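Local coordinates for mucus binding protein (Lactobacillus reuteri, PDB 3I57), which is a type 2 repeat of a cell-wall-anchored protein that probably binds mucus, and has an immunoglobulin-binding activity, at residues A[47-52]-A[72-77]; A[145-150]-A[160-165]. All coordinates share one frame; numbering follows the deposited sequence.

Contact 1: A[47-52]-A[72-77]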
ATOM      1  N   GLU A  47       5.159  16.549  -4.673  1.00  8.18           N
ATOM      2  CA  GLU A  47       4.454  17.326  -5.677  1.00  8.44           C
ATOM      3  C   GLU A  47       4.258  18.683  -5.056  1.00  7.61           C
ATOM      4  O   GLU A  47       3.758  18.772  -3.940  1.00  7.44           O
ATOM      5  CB  GLU A  47       3.085  16.687  -5.919  1.00  9.11           C
ATOM      6  CG  GLU A  47       2.322  17.295  -7.033  1.00 14.67           C
ATOM      7  CD  GLU A  47       1.314  16.307  -7.572  1.00 20.52           C
ATOM      8  OE1 GLU A  47       0.966  16.452  -8.761  1.00 23.97           O
ATOM      9  OE2 GLU A  47       0.915  15.379  -6.808  1.00 15.98           O
ATOM     10  N   LEU A  48       4.626  19.740  -5.774  1.00  7.31           N
ATOM     11  CA  LEU A  48       4.395  21.092  -5.278  1.00  7.69           C
ATOM     12  C   LEU A  48       2.917  21.356  -4.991  1.00  8.28           C
ATOM     13  O   LEU A  48       2.049  21.124  -5.856  1.00  7.67           O
ATOM     14  CB  LEU A  48       4.933  22.127  -6.268  1.00  8.44           C
ATOM     15  CG  LEU A  48       4.764  23.603  -5.859  1.00  8.81           C
ATOM     16  CD1 LEU A  48       5.571  23.975  -4.603  1.00  8.35           C
ATOM     17  CD2 LEU A  48       5.130  24.516  -7.004  1.00 11.84           C
ATOM     18  N   PHE A  49       2.631  21.847  -3.781  1.00  7.92           N
ATOM     19  CA  PHE A  49       1.274  22.265  -3.412  1.00 10.16           C
ATOM     20  C   PHE A  49       1.136  23.784  -3.436  1.00 10.56           C
ATOM     21  O   PHE A  49       0.224  24.349  -4.062  1.00 11.82           O
ATOM     22  CB  PHE A  49       0.939  21.696  -2.020  1.00 10.24           C
ATOM     23  CG  PHE A  49      -0.392  22.144  -1.478  1.00 13.22           C
ATOM     24  CD1 PHE A  49      -1.566  21.691  -2.047  1.00 14.90           C
ATOM     25  CD2 PHE A  49      -0.462  23.006  -0.388  1.00 16.20           C
ATOM     26  CE1 PHE A  49      -2.804  22.100  -1.540  1.00 14.44           C
ATOM     27  CE2 PHE A  49      -1.700  23.414   0.123  1.00 16.27           C
ATOM     28  CZ  PHE A  49      -2.873  22.942  -0.474  1.00 16.30           C
ATOM     29  N   LYS A  50       2.056  24.454  -2.758  1.00 11.47           N
ATOM     30  CA  LYS A  50       2.020  25.893  -2.662  1.00 11.34           C
ATOM     31  C   LYS A  50       3.411  26.499  -2.501  1.00 10.33           C
ATOM     32  O   LYS A  50       4.099  26.242  -1.509  1.00 10.68           O
ATOM     33  CB  LYS A  50       1.142  26.314  -1.497  1.00 11.49           C
ATOM     34  CG  LYS A  50       1.124  27.819  -1.321  1.00 14.61           C
ATOM     35  CD  LYS A  50      -0.272  28.319  -1.098  1.00 16.78           C
ATOM     36  CE  LYS A  50      -1.148  27.750  -2.178  1.00 21.27           C
ATOM     37  NZ  LYS A  50      -2.028  28.787  -2.709  1.00 18.29           N
ATOM     38  N   ASP A  51       3.818  27.308  -3.478  1.00  9.39           N
ATOM     39  CA  ASP A  51       5.077  28.060  -3.376  1.00  9.34           C
ATOM     40  C   ASP A  51       4.740  29.482  -2.929  1.00  9.10           C
ATOM     41  O   ASP A  51       4.156  30.260  -3.688  1.00 10.18           O
ATOM     42  CB  ASP A  51       5.766  28.056  -4.742  1.00  9.22           C
ATOM     43  CG  ASP A  51       7.057  28.892  -4.792  1.00  8.33           C
ATOM     44  OD1 ASP A  51       7.407  29.597  -3.817  1.00  7.44           O
ATOM     45  OD2 ASP A  51       7.704  28.829  -5.861  1.00  9.91           O
ATOM     46  N   ASN A  52       5.118  29.807  -1.697  1.00  8.46           N
ATOM     47  CA  ASN A  52       4.806  31.101  -1.077  1.00  8.95           C
ATOM     48  C   ASN A  52       5.918  32.130  -1.229  1.00  7.82           C
ATOM     49  O   ASN A  52       5.829  33.220  -0.679  1.00  7.71           O
ATOM     50  CB  ASN A  52       4.509  30.900   0.408  1.00  9.36           C
ATOM     51  CG  ASN A  52       3.222  30.154   0.646  1.00 12.15           C
ATOM     52  OD1 ASN A  52       3.173  29.194   1.434  1.00 14.39           O
ATOM     53  ND2 ASN A  52       2.169  30.570  -0.044  1.00 10.37           N
ATOM     54  N   ILE A  72       5.592  24.498  -0.088  1.00  6.02           N
ATOM     55  CA  ILE A  72       4.904  23.409   0.581  1.00  6.19           C
ATOM     56  C   ILE A  72       4.615  22.335  -0.455  1.00  6.07           C
ATOM     57  O   ILE A  72       4.146  22.639  -1.548  1.00  6.50           O
ATOM     58  CB  ILE A  72       3.574  23.883   1.250  1.00  6.22           C
ATOM     59  CG1 ILE A  72       3.853  24.890   2.370  1.00  7.57           C
ATOM     60  CG2 ILE A  72       2.804  22.690   1.874  1.00  4.73           C
ATOM     61  CD1 ILE A  72       2.601  25.613   2.902  1.00 11.76           C
ATOM     62  N   PHE A  73       4.907  21.089  -0.100  1.00  5.97           N
ATOM     63  CA  PHE A  73       4.640  19.965  -0.984  1.00  6.42           C
ATOM     64  C   PHE A  73       3.640  18.984  -0.399  1.00  7.26           C
ATOM     65  O   PHE A  73       3.498  18.876   0.818  1.00  7.74           O
ATOM     66  CB  PHE A  73       5.926  19.171  -1.212  1.00  6.29           C
ATOM     67  CG  PHE A  73       7.034  19.974  -1.813  1.00  5.07           C
ATOM     68  CD1 PHE A  73       7.246  19.957  -3.174  1.00  5.25           C
ATOM     69  CD2 PHE A  73       7.848  20.750  -1.017  1.00  7.22           C
ATOM     70  CE1 PHE A  73       8.288  20.705  -3.741  1.00  6.39           C
ATOM     71  CE2 PHE A  73       8.888  21.521  -1.579  1.00  6.07           C
ATOM     72  CZ  PHE A  73       9.091  21.488  -2.934  1.00  9.20           C
ATOM     73  N   LYS A  74       2.985  18.227  -1.274  1.00  7.72           N
ATOM     74  CA  LYS A  74       2.289  17.022  -0.847  1.00  7.95           C
ATOM     75  C   LYS A  74       3.023  15.812  -1.417  1.00  7.91           C
ATOM     76  O   LYS A  74       4.032  15.957  -2.123  1.00  7.65           O
ATOM     77  CB  LYS A  74       0.819  17.051  -1.305  1.00  7.52           C
ATOM     78  CG  LYS A  74       0.027  18.198  -0.745  1.00 13.15           C
ATOM     79  CD  LYS A  74      -1.415  18.171  -1.311  1.00 18.99           C
ATOM     80  CE  LYS A  74      -2.386  18.951  -0.430  1.00 20.82           C
ATOM     81  NZ  LYS A  74      -2.233  18.535   0.992  1.00 25.68           N
ATOM     82  N   HIS A  75       2.528  14.613  -1.130  1.00  6.76           N
ATOM     83  CA  HIS A  75       3.194  13.416  -1.683  1.00  6.63           C
ATOM     84  C   HIS A  75       2.549  13.085  -3.032  1.00  7.27           C
ATOM     85  O   HIS A  75       1.320  12.984  -3.104  1.00  6.96           O
ATOM     86  CB  HIS A  75       2.994  12.222  -0.752  1.00  6.43           C
ATOM     87  CG  HIS A  75       3.639  12.364   0.589  1.00  8.40           C
ATOM     88  ND1 HIS A  75       3.832  11.288   1.436  1.00  8.07           N
ATOM     89  CD2 HIS A  75       4.160  13.445   1.222  1.00  9.81           C
ATOM     90  CE1 HIS A  75       4.426  11.709   2.539  1.00  8.03           C
ATOM     91  NE2 HIS A  75       4.629  13.014   2.437  1.00  8.74           N
ATOM     92  N   HIS A  76       3.347  12.948  -4.080  1.00  7.57           N
ATOM     93  CA  HIS A  76       2.815  12.499  -5.356  1.00  8.80           C
ATOM     94  C   HIS A  76       2.343  11.036  -5.254  1.00  8.55           C
ATOM     95  O   HIS A  76       3.015  10.191  -4.655  1.00  7.32           O
ATOM     96  CB  HIS A  76       3.846  12.655  -6.488  1.00  8.72           C
ATOM     97  CG  HIS A  76       3.283  12.272  -7.814  1.00 10.44           C
ATOM     98  ND1 HIS A  76       2.311  13.023  -8.445  1.00 14.52           N
ATOM     99  CD2 HIS A  76       3.428  11.146  -8.551  1.00 10.92           C
ATOM    100  CE1 HIS A  76       1.942  12.409  -9.555  1.00 12.26           C
ATOM    101  NE2 HIS A  76       2.610  11.273  -9.648  1.00 14.38           N
ATOM    102  N   ARG A  77       1.170  10.753  -5.815  1.00  8.68           N
ATOM    103  CA  ARG A  77       0.614   9.403  -5.811  1.00  9.04           C
ATOM    104  C   ARG A  77       0.299   8.914  -7.208  1.00  9.86           C
ATOM    105  O   ARG A  77       0.028   9.711  -8.109  1.00  9.94           O
ATOM    106  CB  ARG A  77      -0.637   9.349  -4.930  1.00  9.13           C
ATOM    107  CG  ARG A  77      -0.297   9.518  -3.437  1.00  8.73           C
ATOM    108  CD  ARG A  77      -1.510   9.560  -2.516  1.00 11.01           C
ATOM    109  NE  ARG A  77      -1.054   9.546  -1.128  1.00 14.10           N
ATOM    110  CZ  ARG A  77      -0.678  10.638  -0.467  1.00 14.00           C
ATOM    111  NH1 ARG A  77      -0.727  11.819  -1.065  1.00  8.86           N
ATOM    112  NH2 ARG A  77      -0.251  10.540   0.783  1.00 14.62           N
TER
HETATM  113  O   HOH W   1      -0.642  13.039  -6.682  1.00 15.80           O
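A classic beta bulge interrupts the antiparallel pairing of strand 46-51 with strand 67-80, in the beta-grasp fold of the mucin-binding domain. Phe49 and Lys50 share one partner, Ile72, whose carbonyl O takes two donors: Phe49 N at 2.8 Å, in the carbonyl plane, and Lys50 N, from above it. Lys50 O in turn accepts from Ile72 N. Before the bulge the register is regular, with Glu47 and Lys74 bonded N to O in both directions. The bulge puts Phe49 on the same face as Lys74. With CG anti to the backbone N (chi1 176°), the Phe49 ring lies beside Ile72, CD2 to CG2 4.0 Å, while the Lys74 chain crosses one ring face, its CE 3.3 Å from Phe49 CD1. A bend at chi4 (-49°) leaves Lys74 NZ almost on the ring normal, 4.5 Å from the Phe49 centroid, a cation-pi contact. Phe73 turns from this face to pack on Ile38 and Phe41 of helix 35-43. At the other end the extended Glu47 side chain reaches His76, whose ND1 donates to OE2 over 3.2 Å, in the His76 ring plane but from above the carboxylate plane. Glu47 OE2 also receives a water proton, and the water accepts from Arg77 N.

Contact 2: A[145-150]-A[160-165]; sequences YKALTS and EAVVKR
Strand 148-149 edges a small three-stranded antiparallel sheet of the Muc B2-like domain, with 162-168 in the middle and 142-144 beyond. Leu148 and Val163 form the hydrogen-bonded pair, N to O both ways; Thr149 and Val162 are the non-hydrogen-bonded one. Backbone bonds continue the join past both ends, and Ser150 OG adds one more. Val162 CG1, anti to its backbone N (chi1 170°), touches Ala147 CB at 3.6 Å, and Lys164 CG meets the same methyl. Ser150 binds two successive carbonyls, of Ala161 through its N and of Glu160 through OG, set beside its own N by chi1 of -59° and 2.7 Å from Glu160 O, nearly along the C=O axis. An alanine here would remove OG and would probably loosen the hold on Glu160 O. Arg165 folds back (chi2 -72°) into a two-pronged salt bridge with Glu160, NH1 to OE1 and NH2 to OE2 (2.8 Å), both on syn lone pairs; Val163 CG1 lies against one guanidinium face. Tyr145 N donates to Arg165 O, 3.3 Å from CD2 at the Tyr145 ring edge, while Tyr145 OH is hydrogen-bonded to Ser167 OG. Tyr145 packs on strands 93-104 and 112-127, Leu148 on Gln114, and Ser150 and Val163 on Val179 of strand 176-183.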
ATOM      1  N   TYR A 145     -13.109 -22.596  -4.825  1.00  9.59           N
ATOM      2  CA  TYR A 145     -12.035 -23.566  -4.958  1.00  9.67           C
ATOM      3  C   TYR A 145     -12.444 -24.519  -6.040  1.00 10.21           C
ATOM      4  O   TYR A 145     -13.633 -24.669  -6.286  1.00 10.92           O
ATOM      5  CB  TYR A 145     -11.842 -24.335  -3.629  1.00  8.26           C
ATOM      6  CG  TYR A 145     -11.306 -23.415  -2.548  1.00  6.28           C
ATOM      7  CD1 TYR A 145      -9.948 -23.159  -2.454  1.00  7.07           C
ATOM      8  CD2 TYR A 145     -12.164 -22.773  -1.657  1.00  7.22           C
ATOM      9  CE1 TYR A 145      -9.439 -22.307  -1.487  1.00  7.11           C
ATOM     10  CE2 TYR A 145     -11.655 -21.913  -0.659  1.00  7.19           C
ATOM     11  CZ  TYR A 145     -10.288 -21.694  -0.599  1.00  6.45           C
ATOM     12  OH  TYR A 145      -9.760 -20.846   0.362  1.00  5.75           O
ATOM     13  N   LYS A 146     -11.463 -25.118  -6.702  1.00 10.53           N
ATOM     14  CA  LYS A 146     -11.728 -26.216  -7.640  1.00 12.00           C
ATOM     15  C   LYS A 146     -12.477 -27.312  -6.866  1.00 11.98           C
ATOM     16  O   LYS A 146     -12.207 -27.521  -5.684  1.00 10.72           O
ATOM     17  CB  LYS A 146     -10.399 -26.767  -8.144  1.00 12.85           C
ATOM     18  CG  LYS A 146     -10.551 -27.732  -9.314  1.00 18.02           C
ATOM     19  CD  LYS A 146      -9.240 -28.461  -9.602  1.00 22.27           C
ATOM     20  CE  LYS A 146      -9.462 -29.519 -10.684  1.00 25.05           C
ATOM     21  NZ  LYS A 146     -10.271 -28.977 -11.823  1.00 24.38           N
ATOM     22  N   ALA A 147     -13.405 -28.004  -7.521  1.00 11.84           N
ATOM     23  CA  ALA A 147     -14.066 -29.152  -6.887  1.00 12.95           C
ATOM     24  C   ALA A 147     -13.097 -30.269  -6.548  1.00 12.33           C
ATOM     25  O   ALA A 147     -12.259 -30.667  -7.365  1.00 12.57           O
ATOM     26  CB  ALA A 147     -15.221 -29.685  -7.771  1.00 13.61           C
ATOM     27  N   LEU A 148     -13.217 -30.791  -5.333  1.00 12.04           N
ATOM     28  CA  LEU A 148     -12.362 -31.895  -4.902  1.00 11.33           C
ATOM     29  C   LEU A 148     -13.181 -33.168  -4.767  1.00 10.32           C
ATOM     30  O   LEU A 148     -14.131 -33.224  -4.007  1.00  9.98           O
ATOM     31  CB  LEU A 148     -11.704 -31.559  -3.566  1.00 11.29           C
ATOM     32  CG  LEU A 148     -10.860 -30.288  -3.584  1.00 12.27           C
ATOM     33  CD1 LEU A 148     -10.148 -30.080  -2.252  1.00 12.83           C
ATOM     34  CD2 LEU A 148      -9.842 -30.329  -4.743  1.00 10.67           C
ATOM     35  N   THR A 149     -12.822 -34.181  -5.549  1.00 11.04           N
ATOM     36  CA  THR A 149     -13.579 -35.419  -5.542  1.00 11.22           C
ATOM     37  C   THR A 149     -13.002 -36.327  -4.481  1.00 10.21           C
ATOM     38  O   THR A 149     -11.798 -36.608  -4.465  1.00  9.96           O
ATOM     39  CB  THR A 149     -13.506 -36.131  -6.888  1.00 11.61           C
ATOM     40  OG1 THR A 149     -13.996 -35.252  -7.913  1.00 13.16           O
ATOM     41  CG2 THR A 149     -14.373 -37.409  -6.865  1.00 11.36           C
ATOM     42  N   SER A 150     -13.859 -36.757  -3.575  1.00 11.05           N
ATOM     43  CA  SER A 150     -13.418 -37.671  -2.539  1.00 11.62           C
ATOM     44  C   SER A 150     -13.060 -39.014  -3.197  1.00 12.44           C
ATOM     45  O   SER A 150     -13.754 -39.473  -4.118  1.00 12.44           O
ATOM     46  CB  SER A 150     -14.514 -37.846  -1.480  1.00 11.43           C
ATOM     47  OG  SER A 150     -14.848 -36.583  -0.888  1.00 11.01           O
ATOM     48  N   GLU A 160     -19.413 -36.789   1.686  1.00 12.52           N
ATOM     49  CA  GLU A 160     -19.614 -35.821   0.616  1.00 12.87           C
ATOM     50  C   GLU A 160     -18.758 -36.249  -0.549  1.00 12.57           C
ATOM     51  O   GLU A 160     -17.535 -36.412  -0.415  1.00 12.03           O
ATOM     52  CB  GLU A 160     -19.249 -34.395   1.069  1.00 12.30           C
ATOM     53  CG  GLU A 160     -19.608 -33.333   0.024  1.00 13.29           C
ATOM     54  CD  GLU A 160     -19.431 -31.920   0.576  1.00 16.06           C
ATOM     55  OE1 GLU A 160     -19.724 -30.948  -0.155  1.00 15.63           O
ATOM     56  OE2 GLU A 160     -18.977 -31.797   1.726  1.00 16.54           O
ATOM     57  N   ALA A 161     -19.403 -36.485  -1.681  1.00 12.10           N
ATOM     58  CA  ALA A 161     -18.723 -37.061  -2.810  1.00 11.91           C
ATOM     59  C   ALA A 161     -17.784 -36.087  -3.507  1.00 12.12           C
ATOM     60  O   ALA A 161     -16.693 -36.464  -3.914  1.00 11.20           O
ATOM     61  CB  ALA A 161     -19.737 -37.675  -3.811  1.00 12.83           C
ATOM     62  N   VAL A 162     -18.222 -34.834  -3.626  1.00 12.00           N
ATOM     63  CA  VAL A 162     -17.440 -33.796  -4.272  1.00 12.87           C
ATOM     64  C   VAL A 162     -17.544 -32.566  -3.392  1.00 11.84           C
ATOM     65  O   VAL A 162     -18.645 -32.105  -3.092  1.00 11.95           O
ATOM     66  CB  VAL A 162     -17.953 -33.500  -5.705  1.00 13.89           C
ATOM     67  CG1 VAL A 162     -17.303 -32.276  -6.270  1.00 14.65           C
ATOM     68  CG2 VAL A 162     -17.641 -34.690  -6.619  1.00 16.56           C
ATOM     69  N   VAL A 163     -16.395 -32.070  -2.938  1.00 10.85           N
ATOM     70  CA  VAL A 163     -16.375 -30.911  -2.045  1.00  9.70           C
ATOM     71  C   VAL A 163     -16.139 -29.633  -2.841  1.00  9.29           C
ATOM     72  O   VAL A 163     -15.095 -29.467  -3.450  1.00  9.90           O
ATOM     73  CB  VAL A 163     -15.290 -31.089  -0.973  1.00  8.91           C
ATOM     74  CG1 VAL A 163     -15.164 -29.854  -0.121  1.00  9.77           C
ATOM     75  CG2 VAL A 163     -15.630 -32.307  -0.122  1.00 10.27           C
ATOM     76  N   LYS A 164     -17.151 -28.776  -2.857  1.00  8.88           N
ATOM     77  CA  LYS A 164     -17.104 -27.474  -3.502  1.00  9.33           C
ATOM     78  C   LYS A 164     -17.334 -26.411  -2.449  1.00  7.94           C
ATOM     79  O   LYS A 164     -18.388 -26.360  -1.798  1.00  7.08           O
ATOM     80  CB  LYS A 164     -18.194 -27.379  -4.578  1.00  8.83           C
ATOM     81  CG  LYS A 164     -18.028 -28.422  -5.705  1.00 11.94           C
ATOM     82  CD  LYS A 164     -19.118 -28.229  -6.760  1.00 16.32           C
ATOM     83  CE  LYS A 164     -19.061 -29.292  -7.852  1.00 21.89           C
ATOM     84  NZ  LYS A 164     -20.207 -30.251  -7.788  1.00 25.48           N
ATOM     85  N   ARG A 165     -16.334 -25.570  -2.239  1.00  9.30           N
ATOM     86  CA  ARG A 165     -16.496 -24.475  -1.269  1.00  7.98           C
ATOM     87  C   ARG A 165     -15.876 -23.210  -1.840  1.00  8.41           C
ATOM     88  O   ARG A 165     -15.165 -23.265  -2.837  1.00  8.14           O
ATOM     89  CB  ARG A 165     -15.763 -24.804   0.042  1.00  9.01           C
ATOM     90  CG  ARG A 165     -16.235 -26.080   0.758  1.00  7.64           C
ATOM     91  CD  ARG A 165     -17.624 -25.892   1.399  1.00  7.49           C
ATOM     92  NE  ARG A 165     -17.903 -27.026   2.279  1.00  7.57           N
ATOM     93  CZ  ARG A 165     -18.363 -28.203   1.844  1.00  8.13           C
ATOM     94  NH1 ARG A 165     -18.643 -28.372   0.561  1.00  8.71           N
ATOM     95  NH2 ARG A 165     -18.549 -29.206   2.693  1.00  9.22           N
TER
HETATM   96  O   HOH W   2     -16.392 -24.716  -5.364  1.00 21.99           O
HETATM   97  O   HOH W   3     -13.604 -27.151  -3.398  1.00 10.98           O
HETATM   98  O   HOH W   4     -16.233 -39.346  -4.298  1.00 16.72           O

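From the N terminus, the chain runs through strands 2-10 and 15-24 and helix 35-43 before contact 1 opens. That contact closes a loop of 19 residues when strand 67-80 returns beside strand 46-51, and strand 67-80 also pairs with 2-10 and, across into the second half, with 112-127. Contact 2 comes later, bridging only nine residues, which include strand 156-158, and joins strand 148-149 to 162-168 in a small three-stranded sheet. The two neither nest nor cross: they follow in series, one in the mucin-binding domain and one in the Muc B2-like domain. The centres of contact 1 and contact 2 are about 55 Å apart, on opposite sides of the chain's centre, in an elongated molecule.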